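Local coordinates for Lin1944 protein (Listeria innocua, PDB 3D7L) that is of unknown function in detail but belongs to the short-chain dehydrogenases/reductases and is probably an oxidoreductase, at residues 28-33 against 37-42; 5-10 against 50-55; 70-75 against 79-84. One frame throughout, in Å; residues are numbered along the deposited sequence.

Interactions 1 and 2 share one region of the fold, their centres about 6 Å apart. Strands 28-33 and 5-9 are neighbours in the parallel sheet, and the chain runs from 37-42 straight on into helix 46-56. Interaction 1 lies at the sheet edge, largely on the surface, and is held mainly by backbone, carboxylate and hydroxyl hydrogen bonds, with light apolar packing. Interaction 2 is buried and wholly apolar, with a helix laid on the sheet. Along the chain it encloses interaction 1. Interaction 3 stands about 28 Å from the centre of interaction 1 and does not touch either contact. It is partly buried, joins a loop to the start of helix 79-100, and depends on one hydroxyl bond.

Interaction 1 of 3, residues 28-33 against 37-42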
ATOM      1  N   GLU D  28      30.496  -8.909   1.472  1.00 30.92           N
ATOM      2  CA  GLU D  28      30.132  -9.728   2.623  1.00 32.22           C
ATOM      3  C   GLU D  28      28.613  -9.710   2.800  1.00 31.12           C
ATOM      4  O   GLU D  28      28.024  -8.645   2.974  1.00 31.33           O
ATOM      5  CB  GLU D  28      30.799  -9.203   3.903  1.00 31.86           C
ATOM      6  CG  GLU D  28      30.468 -10.017   5.186  1.00 34.77           C
ATOM      7  CD  GLU D  28      31.122  -9.445   6.464  1.00 35.78           C
ATOM      8  OE1 GLU D  28      31.583  -8.279   6.435  1.00 40.31           O
ATOM      9  OE2 GLU D  28      31.175 -10.160   7.503  1.00 40.60           O
ATOM     10  N   VAL D  29      27.981 -10.880   2.742  1.00 30.93           N
ATOM     11  CA  VAL D  29      26.533 -10.971   2.974  1.00 30.44           C
ATOM     12  C   VAL D  29      26.282 -11.604   4.342  1.00 30.50           C
ATOM     13  O   VAL D  29      26.715 -12.725   4.611  1.00 31.85           O
ATOM     14  CB  VAL D  29      25.795 -11.803   1.893  1.00 30.29           C
ATOM     15  CG1 VAL D  29      24.252 -11.827   2.156  1.00 29.79           C
ATOM     16  CG2 VAL D  29      26.093 -11.292   0.510  1.00 30.31           C
ATOM     17  N   ILE D  30      25.590 -10.866   5.199  1.00 30.00           N
ATOM     18  CA  ILE D  30      25.085 -11.363   6.459  1.00 29.27           C
ATOM     19  C   ILE D  30      23.636 -11.766   6.196  1.00 28.37           C
ATOM     20  O   ILE D  30      22.842 -10.954   5.729  1.00 27.73           O
ATOM     21  CB  ILE D  30      25.084 -10.238   7.503  1.00 29.68           C
ATOM     22  CG1 ILE D  30      26.483  -9.612   7.624  1.00 30.71           C
ATOM     23  CG2 ILE D  30      24.526 -10.759   8.863  1.00 30.41           C
ATOM     24  CD1 ILE D  30      26.522  -8.462   8.592  1.00 31.43           C
ATOM     25  N   THR D  31      23.293 -13.010   6.487  1.00 27.57           N
ATOM     26  CA  THR D  31      21.956 -13.487   6.163  1.00 27.99           C
ATOM     27  C   THR D  31      21.055 -13.369   7.376  1.00 27.71           C
ATOM     28  O   THR D  31      21.527 -13.445   8.509  1.00 27.75           O
ATOM     29  CB  THR D  31      21.957 -14.941   5.641  1.00 27.86           C
ATOM     30  OG1 THR D  31      22.461 -15.810   6.656  1.00 27.25           O
ATOM     31  CG2 THR D  31      22.809 -15.086   4.343  1.00 28.98           C
ATOM     32  N   ALA D  32      19.759 -13.193   7.134  1.00 28.12           N
ATOM     33  CA  ALA D  32      18.787 -13.107   8.198  1.00 28.69           C
ATOM     34  C   ALA D  32      17.485 -13.762   7.772  1.00 29.45           C
ATOM     35  O   ALA D  32      17.111 -13.715   6.611  1.00 29.80           O
ATOM     36  CB  ALA D  32      18.544 -11.658   8.560  1.00 29.15           C
ATOM     37  N   GLY D  33      16.794 -14.376   8.717  1.00 30.00           N
ATOM     38  CA  GLY D  33      15.489 -14.987   8.427  1.00 30.48           C
ATOM     39  C   GLY D  33      14.790 -15.312   9.726  1.00 30.47           C
ATOM     40  O   GLY D  33      15.330 -15.060  10.813  1.00 30.72           O
ATOM     41  N   GLY D  37      19.693 -18.214   9.225  1.00 30.14           N
ATOM     42  CA  GLY D  37      20.565 -17.063   9.020  1.00 28.90           C
ATOM     43  C   GLY D  37      21.637 -16.787  10.071  1.00 28.74           C
ATOM     44  O   GLY D  37      21.542 -17.248  11.210  1.00 27.12           O
ATOM     45  N   ASP D  38      22.655 -16.016   9.677  1.00 29.00           N
ATOM     46  CA  ASP D  38      23.641 -15.454  10.619  1.00 29.46           C
ATOM     47  C   ASP D  38      22.952 -14.714  11.783  1.00 29.26           C
ATOM     48  O   ASP D  38      23.428 -14.726  12.901  1.00 29.40           O
ATOM     49  CB  ASP D  38      24.579 -14.471   9.900  1.00 30.16           C
ATOM     50  CG  ASP D  38      25.384 -15.128   8.774  1.00 31.70           C
ATOM     51  OD1 ASP D  38      25.944 -16.224   9.003  1.00 33.75           O
ATOM     52  OD2 ASP D  38      25.455 -14.548   7.657  1.00 32.97           O
ATOM     53  N   VAL D  39      21.848 -14.032  11.504  1.00 29.14           N
ATOM     54  CA  VAL D  39      21.081 -13.388  12.560  1.00 29.45           C
ATOM     55  C   VAL D  39      19.645 -13.756  12.253  1.00 28.97           C
ATOM     56  O   VAL D  39      19.314 -13.996  11.084  1.00 29.81           O
ATOM     57  CB  VAL D  39      21.321 -11.840  12.593  1.00 29.85           C
ATOM     58  CG1 VAL D  39      20.724 -11.221  13.834  1.00 30.36           C
ATOM     59  CG2 VAL D  39      22.823 -11.523  12.637  1.00 31.40           C
ATOM     60  N   THR D  40      18.795 -13.860  13.267  1.00 27.59           N
ATOM     61  CA  THR D  40      17.382 -14.141  13.001  1.00 27.51           C
ATOM     62  C   THR D  40      16.499 -12.943  13.344  1.00 27.07           C
ATOM     63  O   THR D  40      16.904 -12.061  14.092  1.00 26.82           O
ATOM     64  CB  THR D  40      16.851 -15.434  13.681  1.00 27.00           C
ATOM     65  OG1 THR D  40      16.985 -15.345  15.108  1.00 29.33           O
ATOM     66  CG2 THR D  40      17.601 -16.669  13.168  1.00 27.25           C
ATOM     67  N   VAL D  41      15.299 -12.928  12.772  1.00 26.77           N
ATOM     68  CA  VAL D  41      14.367 -11.806  12.904  1.00 26.16           C
ATOM     69  C   VAL D  41      12.935 -12.295  12.614  1.00 25.88           C
ATOM     70  O   VAL D  41      12.712 -13.085  11.700  1.00 25.11           O
ATOM     71  CB  VAL D  41      14.787 -10.565  12.011  1.00 25.86           C
ATOM     72  CG1 VAL D  41      14.728 -10.878  10.510  1.00 25.00           C
ATOM     73  CG2 VAL D  41      13.956  -9.299  12.349  1.00 26.48           C
ATOM     74  N   ASP D  42      12.002 -11.892  13.469  1.00 25.89           N
ATOM     75  CA  ASP D  42      10.571 -11.964  13.176  1.00 26.19           C
ATOM     76  C   ASP D  42      10.168 -10.548  12.780  1.00 25.95           C
ATOM     77  O   ASP D  42      10.074  -9.659  13.650  1.00 25.60           O
ATOM     78  CB  ASP D  42       9.764 -12.417  14.401  1.00 26.20           C
ATOM     79  CG  ASP D  42       8.268 -12.475  14.128  1.00 27.22           C
ATOM     80  OD1 ASP D  42       7.826 -11.978  13.069  1.00 31.71           O
ATOM     81  OD2 ASP D  42       7.524 -13.007  14.978  1.00 29.69           O
TER
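The backbones of Thr31-Gly33 and Val39-Val41 run side by side in the same direction. Val39 N gives a hydrogen bond to Thr31 O at 3.1 Å. Further on, Val41 N reaches Gly33 O at 2.9 Å. The bond between them, Gly33 N to Val39 O, is weak. Ala32 CA also directs a C-H at Val39 O, 3.1 Å away. The pairing of 39-40 with strand 28-33 is therefore short and loose.

At the start of the pairing, Asp38 and Thr31 bind each other in both directions. Thr31 N donates to Asp38 OD2 at 2.9 Å and 169°, almost straight. It meets the carboxylate on its anti side, somewhat out of plane. Asp38 N in turn donates to Thr31 OG1 at 3.0 Å. A chi1 of 62° sets this hydroxyl between the backbone N and carbonyl carbon of Thr31, where it meets Asp38 N. Its own bond to Asp38 OD2 is weak, so OD2 has one firm donor and one poor one. Gly37 has backbone angles that suit glycine, and its CA lies close against Thr31 OG1.

The apolar contacts are lighter. Ile30 CG2 lies 3.9 Å from Asp38 CB, the two side chains crossing at about a right angle, and also touches Val39 CG2. Val39 and Val41 pack on helix 46-56 through Met52, while strand 28-33 bonds to strand 5-9 on its other edge. This is the outer edge of a Rossmann-type sheet, with 39-40 as its outermost strand on this side, as expected for a member of the short-chain dehydrogenase/reductase family.

Interaction 2 of 3, residues 5-10 against 50-55; sequences KILLIG and KKMYEQ
Leu7 CD2 is the methyl on which the tight part of this contact converges. It lies 3.8 Å from Tyr53 CE1 and 3.9 Å from Met52 CE. Leu7 and the selenomethionine Met52 reach toward each other tip to tip. Met52 has CG anti to its backbone N (chi1 176°) and bends at chi3 (65°). That bend lays CE over the centre of the Tyr53 ring, 3.4 Å above its plane. Met52 CE thus covers the ring face, and Leu7 CD2 touches both the methyl and the ring, meeting the ring obliquely.

The helix segment runs roughly antiparallel to the strand (154°), with the two axes 11.8 Å apart at their closest. Such a helix on a parallel sheet is a basic unit of the Rossmann-type fold. Strand 5-9 lies inside the sheet, hydrogen-bonded between strands 28-33 and 59-64. The hydroxyl of Tyr53 is bound by Leu96 O.

The packing is looser toward Ile9, where CG1 stays 4.2 Å from Met52 SE. No hydrogen bond joins the segments. On the helix, Lys51, Glu54 and Gln55 stand at the exposed side, while Leu8 turns from the helix to pack on Val19 and Lys20 of helix 14-23.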
ATOM      1  N   LYS D   5      29.337  -4.383   2.917  1.00 34.66           N
ATOM      2  CA  LYS D   5      28.662  -5.287   3.838  1.00 32.35           C
ATOM      3  C   LYS D   5      27.147  -5.179   3.614  1.00 31.10           C
ATOM      4  O   LYS D   5      26.600  -4.087   3.644  1.00 30.53           O
ATOM      5  CB  LYS D   5      29.017  -4.917   5.272  1.00 32.14           C
ATOM      6  CG  LYS D   5      28.782  -6.017   6.279  1.00 32.89           C
ATOM      7  CD  LYS D   5      29.552  -5.743   7.578  1.00 33.60           C
ATOM      8  CE  LYS D   5      29.080  -6.675   8.712  1.00 35.25           C
ATOM      9  NZ  LYS D   5      29.892  -6.531   9.970  1.00 35.43           N
ATOM     10  N   ILE D   6      26.486  -6.316   3.410  1.00 29.54           N
ATOM     11  CA  ILE D   6      25.053  -6.350   3.087  1.00 28.79           C
ATOM     12  C   ILE D   6      24.264  -7.270   4.026  1.00 28.19           C
ATOM     13  O   ILE D   6      24.627  -8.440   4.233  1.00 28.55           O
ATOM     14  CB  ILE D   6      24.820  -6.802   1.620  1.00 28.16           C
ATOM     15  CG1 ILE D   6      25.543  -5.868   0.637  1.00 27.97           C
ATOM     16  CG2 ILE D   6      23.332  -6.867   1.300  1.00 28.94           C
ATOM     17  CD1 ILE D   6      25.617  -6.407  -0.776  1.00 27.47           C
ATOM     18  N   LEU D   7      23.186  -6.741   4.591  1.00 27.95           N
ATOM     19  CA  LEU D   7      22.261  -7.563   5.366  1.00 27.47           C
ATOM     20  C   LEU D   7      21.143  -8.017   4.437  1.00 27.35           C
ATOM     21  O   LEU D   7      20.391  -7.195   3.884  1.00 27.51           O
ATOM     22  CB  LEU D   7      21.688  -6.794   6.559  1.00 27.31           C
ATOM     23  CG  LEU D   7      20.636  -7.526   7.402  1.00 27.79           C
ATOM     24  CD1 LEU D   7      21.215  -8.743   8.132  1.00 26.55           C
ATOM     25  CD2 LEU D   7      19.957  -6.556   8.406  1.00 27.74           C
ATOM     26  N   LEU D   8      21.059  -9.325   4.240  1.00 26.83           N
ATOM     27  CA  LEU D   8      20.074  -9.892   3.342  1.00 26.82           C
ATOM     28  C   LEU D   8      19.028 -10.638   4.152  1.00 27.09           C
ATOM     29  O   LEU D   8      19.313 -11.714   4.713  1.00 27.99           O
ATOM     30  CB  LEU D   8      20.751 -10.816   2.318  1.00 26.34           C
ATOM     31  CG  LEU D   8      19.877 -11.662   1.375  1.00 26.89           C
ATOM     32  CD1 LEU D   8      18.830 -10.845   0.616  1.00 25.56           C
ATOM     33  CD2 LEU D   8      20.761 -12.439   0.406  1.00 26.27           C
ATOM     34  N   ILE D   9      17.830 -10.057   4.227  1.00 27.29           N
ATOM     35  CA  ILE D   9      16.712 -10.664   4.969  1.00 28.08           C
ATOM     36  C   ILE D   9      15.889 -11.468   3.986  1.00 28.33           C
ATOM     37  O   ILE D   9      15.456 -10.932   2.966  1.00 28.01           O
ATOM     38  CB  ILE D   9      15.833  -9.590   5.700  1.00 28.56           C
ATOM     39  CG1 ILE D   9      16.701  -8.802   6.684  1.00 30.30           C
ATOM     40  CG2 ILE D   9      14.686 -10.246   6.509  1.00 27.89           C
ATOM     41  CD1 ILE D   9      16.627  -7.303   6.539  1.00 31.31           C
ATOM     42  N   GLY D  10      15.693 -12.758   4.283  1.00 29.23           N
ATOM     43  CA  GLY D  10      14.931 -13.660   3.399  1.00 29.14           C
ATOM     44  C   GLY D  10      15.834 -14.519   2.527  1.00 29.49           C
ATOM     45  O   GLY D  10      15.394 -15.053   1.514  1.00 29.19           O
ATOM     46  N   LYS D  50      14.468  -4.619  16.064  1.00 29.81           N
ATOM     47  CA  LYS D  50      15.450  -3.785  16.757  1.00 30.39           C
ATOM     48  C   LYS D  50      16.607  -4.614  17.280  1.00 30.31           C
ATOM     49  O   LYS D  50      17.767  -4.190  17.150  1.00 29.66           O
ATOM     50  CB  LYS D  50      14.817  -2.985  17.883  1.00 30.05           C
ATOM     51  CG  LYS D  50      13.586  -2.273  17.423  1.00 31.63           C
ATOM     52  CD  LYS D  50      13.459  -0.920  18.031  1.00 37.39           C
ATOM     53  CE  LYS D  50      12.649  -0.945  19.302  1.00 37.44           C
ATOM     54  NZ  LYS D  50      11.626   0.160  19.234  1.00 39.99           N
ATOM     55  N   LYS D  51      16.302  -5.786  17.845  1.00 30.40           N
ATOM     56  CA  LYS D  51      17.362  -6.684  18.321  1.00 31.65           C
ATOM     57  C   LYS D  51      18.280  -7.113  17.175  1.00 30.89           C
ATOM     58  O   LYS D  51      19.507  -7.109  17.319  1.00 30.70           O
ATOM     59  CB  LYS D  51      16.785  -7.925  19.006  1.00 32.13           C
ATOM     60  CG  LYS D  51      17.320  -8.181  20.406  1.00 36.12           C
ATOM     61  CD  LYS D  51      18.768  -8.680  20.433  1.00 39.49           C
ATOM     62  CE  LYS D  51      19.350  -8.547  21.845  1.00 42.98           C
ATOM     63  NZ  LYS D  51      18.850  -9.572  22.851  1.00 45.35           N
HETATM   64  N   MSE D  52      17.682  -7.484  16.043  1.00 30.38           N
HETATM   65  CA  MSE D  52      18.466  -7.854  14.868  1.00 30.66           C
HETATM   66  C   MSE D  52      19.465  -6.760  14.515  1.00 29.15           C
HETATM   67  O   MSE D  52      20.647  -7.035  14.352  1.00 28.45           O
HETATM   68  CB  MSE D  52      17.578  -8.201  13.672  1.00 30.55           C
HETATM   69  CG  MSE D  52      18.390  -8.496  12.393  1.00 30.76           C
HETATM   70 SE   MSE D  52      17.377  -8.396  10.779  0.65 34.87          SE
HETATM   71  CE  MSE D  52      16.920  -6.524  10.774  1.00 30.65           C
ATOM     72  N   TYR D  53      18.993  -5.521  14.431  1.00 28.88           N
ATOM     73  CA  TYR D  53      19.856  -4.396  14.061  1.00 28.94           C
ATOM     74  C   TYR D  53      20.965  -4.071  15.088  1.00 29.17           C
ATOM     75  O   TYR D  53      22.054  -3.627  14.693  1.00 29.01           O
ATOM     76  CB  TYR D  53      19.021  -3.142  13.745  1.00 28.64           C
ATOM     77  CG  TYR D  53      18.359  -3.145  12.376  1.00 29.29           C
ATOM     78  CD1 TYR D  53      19.086  -3.466  11.212  1.00 28.67           C
ATOM     79  CD2 TYR D  53      17.004  -2.809  12.238  1.00 28.19           C
ATOM     80  CE1 TYR D  53      18.463  -3.462   9.949  1.00 28.22           C
ATOM     81  CE2 TYR D  53      16.384  -2.807  10.988  1.00 26.77           C
ATOM     82  CZ  TYR D  53      17.117  -3.123   9.851  1.00 27.50           C
ATOM     83  OH  TYR D  53      16.476  -3.104   8.620  1.00 28.53           O
ATOM     84  N   GLU D  54      20.690  -4.280  16.381  1.00 29.26           N
ATOM     85  CA  GLU D  54      21.730  -4.180  17.426  1.00 31.68           C
ATOM     86  C   GLU D  54      22.798  -5.253  17.220  1.00 31.19           C
ATOM     87  O   GLU D  54      23.996  -4.964  17.281  1.00 30.77           O
ATOM     88  CB  GLU D  54      21.159  -4.363  18.840  1.00 31.61           C
ATOM     89  CG  GLU D  54      20.128  -3.341  19.301  1.00 34.66           C
ATOM     90  CD  GLU D  54      19.439  -3.758  20.623  1.00 35.49           C
ATOM     91  OE1 GLU D  54      18.202  -3.529  20.784  1.00 40.50           O
ATOM     92  OE2 GLU D  54      20.133  -4.336  21.493  1.00 40.29           O
ATOM     93  N   GLN D  55      22.352  -6.488  16.982  1.00 30.95           N
ATOM     94  CA  GLN D  55      23.262  -7.578  16.686  1.00 32.12           C
ATOM     95  C   GLN D  55      24.144  -7.267  15.470  1.00 31.59           C
ATOM     96  O   GLN D  55      25.352  -7.409  15.543  1.00 30.22           O
ATOM     97  CB  GLN D  55      22.506  -8.909  16.514  1.00 32.14           C
ATOM     98  CG  GLN D  55      22.129  -9.601  17.854  1.00 35.18           C
ATOM     99  CD  GLN D  55      21.248 -10.878  17.704  1.00 35.70           C
ATOM    100  OE1 GLN D  55      21.432 -11.857  18.438  1.00 40.28           O
ATOM    101  NE2 GLN D  55      20.288 -10.852  16.777  1.00 40.02           N
TER

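Interaction 3 of 3, residues 70-75 against 79-84; sequences TFSPLT and PEKNAV
Thr70 and Lys81 make the one hydrogen bond of this contact. Thr70 OG1 donates to Lys81 O at 2.7 Å. The hydroxyl comes from above the carbonyl plane, 40° out of it, with a C=O...O angle of 133°. A chi1 of -70° puts OG1 beside the backbone N of Thr70 and turns it to the helix. Lys81 O is also approached by Val84 N within the helix, but that bond is weak and long, so the threonine is its firmer partner here.

The van der Waals contacts are few. Thr70 CG2 lies 4.1 Å from Lys81 CB, and the two side chains cross at about a right angle. Val84 CB comes to 3.8 Å from Thr70 OG1. The Lys81 chain is extended beyond CG, and Lys81 CD passes 4.4 Å from Ser72 OG.

Among the other polar groups, Ser72 OG donates to Pro73 O at 2.9 Å within its own loop. Lys81 NZ is bound by Glu76 O, in the turn that links the segments. Thr70 N donates to Thr85 OG1, one residue beyond Val84.

The contact thus folds the loop that follows strand 59-64 back onto the first turns of helix 79-100. The second subunit lies alongside. Its Glu145 bonds Leu74 N, and its Asn95, Leu98 and Ile46 pack on Pro79, Asn82 and Glu80 at the start of the helix.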
ATOM      1  N   THR D  70      -1.368 -12.829   2.686  1.00 25.63           N
ATOM      2  CA  THR D  70      -2.500 -13.744   2.541  1.00 25.71           C
ATOM      3  C   THR D  70      -2.900 -13.874   1.073  1.00 26.12           C
ATOM      4  O   THR D  70      -3.060 -12.853   0.377  1.00 25.76           O
ATOM      5  CB  THR D  70      -3.714 -13.272   3.374  1.00 26.32           C
ATOM      6  OG1 THR D  70      -3.408 -13.455   4.756  1.00 25.80           O
ATOM      7  CG2 THR D  70      -4.956 -14.077   3.049  1.00 23.85           C
ATOM      8  N   PHE D  71      -3.064 -15.129   0.634  1.00 26.20           N
ATOM      9  CA  PHE D  71      -3.439 -15.492  -0.736  1.00 27.19           C
ATOM     10  C   PHE D  71      -4.812 -16.165  -0.696  1.00 26.92           C
ATOM     11  O   PHE D  71      -4.927 -17.377  -0.827  1.00 27.38           O
ATOM     12  CB  PHE D  71      -2.367 -16.423  -1.314  1.00 28.08           C
ATOM     13  CG  PHE D  71      -2.447 -16.645  -2.808  1.00 30.53           C
ATOM     14  CD1 PHE D  71      -2.725 -17.916  -3.308  1.00 30.49           C
ATOM     15  CD2 PHE D  71      -2.180 -15.603  -3.717  1.00 31.57           C
ATOM     16  CE1 PHE D  71      -2.771 -18.161  -4.699  1.00 31.39           C
ATOM     17  CE2 PHE D  71      -2.214 -15.831  -5.124  1.00 32.44           C
ATOM     18  CZ  PHE D  71      -2.522 -17.116  -5.609  1.00 31.59           C
ATOM     19  N   SER D  72      -5.845 -15.349  -0.488  1.00 26.35           N
ATOM     20  CA  SER D  72      -7.243 -15.792  -0.329  1.00 26.03           C
ATOM     21  C   SER D  72      -8.145 -15.174  -1.428  1.00 26.50           C
ATOM     22  O   SER D  72      -7.915 -14.034  -1.845  1.00 27.20           O
ATOM     23  CB  SER D  72      -7.747 -15.338   1.052  1.00 25.11           C
ATOM     24  OG  SER D  72      -9.173 -15.332   1.131  1.00 25.04           O
ATOM     25  N   PRO D  73      -9.176 -15.910  -1.887  1.00 27.33           N
ATOM     26  CA  PRO D  73     -10.204 -15.296  -2.718  1.00 27.96           C
ATOM     27  C   PRO D  73     -10.770 -14.070  -2.024  1.00 28.38           C
ATOM     28  O   PRO D  73     -10.893 -14.070  -0.783  1.00 28.40           O
ATOM     29  CB  PRO D  73     -11.297 -16.378  -2.792  1.00 27.79           C
ATOM     30  CG  PRO D  73     -10.575 -17.636  -2.595  1.00 28.39           C
ATOM     31  CD  PRO D  73      -9.444 -17.344  -1.657  1.00 27.66           C
ATOM     32  N   LEU D  74     -11.104 -13.047  -2.816  1.00 28.56           N
ATOM     33  CA  LEU D  74     -11.641 -11.789  -2.291  1.00 28.83           C
ATOM     34  C   LEU D  74     -12.823 -11.943  -1.335  1.00 29.21           C
ATOM     35  O   LEU D  74     -12.851 -11.315  -0.263  1.00 28.79           O
ATOM     36  CB  LEU D  74     -12.034 -10.830  -3.419  1.00 29.31           C
ATOM     37  CG  LEU D  74     -12.687  -9.518  -2.944  1.00 29.70           C
ATOM     38  CD1 LEU D  74     -11.661  -8.644  -2.158  1.00 30.13           C
ATOM     39  CD2 LEU D  74     -13.314  -8.745  -4.122  1.00 28.58           C
ATOM     40  N   THR D  75     -13.792 -12.775  -1.692  1.00 29.44           N
ATOM     41  CA  THR D  75     -14.973 -12.904  -0.846  1.00 30.36           C
ATOM     42  C   THR D  75     -14.696 -13.703   0.440  1.00 30.42           C
ATOM     43  O   THR D  75     -15.557 -13.790   1.311  1.00 30.55           O
ATOM     44  CB  THR D  75     -16.176 -13.491  -1.620  1.00 30.69           C
ATOM     45  OG1 THR D  75     -15.818 -14.778  -2.138  1.00 31.78           O
ATOM     46  CG2 THR D  75     -16.570 -12.558  -2.804  1.00 31.12           C
ATOM     47  N   PRO D  79     -11.021  -8.995   7.370  1.00 26.55           N
ATOM     48  CA  PRO D  79     -10.044  -8.127   8.033  1.00 26.62           C
ATOM     49  C   PRO D  79      -8.914  -8.902   8.756  1.00 27.12           C
ATOM     50  O   PRO D  79      -7.741  -8.519   8.632  1.00 27.07           O
ATOM     51  CB  PRO D  79     -10.899  -7.356   9.042  1.00 26.98           C
ATOM     52  CG  PRO D  79     -12.261  -7.306   8.378  1.00 26.40           C
ATOM     53  CD  PRO D  79     -12.405  -8.652   7.747  1.00 26.09           C
ATOM     54  N   GLU D  80      -9.260  -9.984   9.461  1.00 26.91           N
ATOM     55  CA  GLU D  80      -8.277 -10.783  10.195  1.00 28.08           C
ATOM     56  C   GLU D  80      -7.236 -11.371   9.263  1.00 27.66           C
ATOM     57  O   GLU D  80      -6.048 -11.290   9.542  1.00 28.06           O
ATOM     58  CB  GLU D  80      -8.950 -11.916  10.992  1.00 28.09           C
ATOM     59  CG  GLU D  80      -9.759 -11.454  12.199  1.00 31.86           C
ATOM     60  CD  GLU D  80     -11.185 -10.987  11.849  1.00 36.51           C
ATOM     61  OE1 GLU D  80     -11.509 -10.845  10.642  1.00 37.96           O
ATOM     62  OE2 GLU D  80     -11.981 -10.767  12.792  1.00 37.24           O
ATOM     63  N   LYS D  81      -7.687 -11.931   8.141  1.00 27.65           N
ATOM     64  CA  LYS D  81      -6.784 -12.514   7.139  1.00 27.72           C
ATOM     65  C   LYS D  81      -5.887 -11.465   6.518  1.00 27.81           C
ATOM     66  O   LYS D  81      -4.699 -11.685   6.297  1.00 28.03           O
ATOM     67  CB  LYS D  81      -7.566 -13.263   6.051  1.00 27.49           C
ATOM     68  CG  LYS D  81      -8.034 -14.617   6.508  1.00 26.99           C
ATOM     69  CD  LYS D  81      -8.905 -15.299   5.485  1.00 26.89           C
ATOM     70  CE  LYS D  81      -9.742 -16.336   6.208  1.00 29.85           C
ATOM     71  NZ  LYS D  81     -10.830 -16.871   5.369  1.00 31.60           N
ATOM     72  N   ASN D  82      -6.463 -10.300   6.273  1.00 27.62           N
ATOM     73  CA  ASN D  82      -5.753  -9.210   5.624  1.00 27.09           C
ATOM     74  C   ASN D  82      -4.704  -8.568   6.560  1.00 26.67           C
ATOM     75  O   ASN D  82      -3.687  -8.028   6.099  1.00 27.06           O
ATOM     76  CB  ASN D  82      -6.779  -8.191   5.119  1.00 26.31           C
ATOM     77  CG  ASN D  82      -6.219  -7.261   4.067  1.00 27.74           C
ATOM     78  OD1 ASN D  82      -6.334  -6.043   4.197  1.00 31.02           O
ATOM     79  ND2 ASN D  82      -5.644  -7.815   3.009  1.00 24.92           N
ATOM     80  N   ALA D  83      -4.970  -8.637   7.859  1.00 26.78           N
ATOM     81  CA  ALA D  83      -4.080  -8.163   8.919  1.00 26.44           C
ATOM     82  C   ALA D  83      -2.745  -8.875   8.938  1.00 26.39           C
ATOM     83  O   ALA D  83      -1.731  -8.312   9.381  1.00 26.83           O
ATOM     84  CB  ALA D  83      -4.769  -8.324  10.293  1.00 26.72           C
ATOM     85  N   VAL D  84      -2.737 -10.113   8.470  1.00 26.39           N
ATOM     86  CA  VAL D  84      -1.500 -10.894   8.376  1.00 27.71           C
ATOM     87  C   VAL D  84      -0.569 -10.263   7.326  1.00 27.79           C
ATOM     88  O   VAL D  84       0.595  -9.961   7.607  1.00 28.46           O
ATOM     89  CB  VAL D  84      -1.795 -12.413   8.083  1.00 27.58           C
ATOM     90  CG1 VAL D  84      -0.516 -13.205   8.047  1.00 26.99           C
ATOM     91  CG2 VAL D  84      -2.751 -13.001   9.143  1.00 26.40           C
TER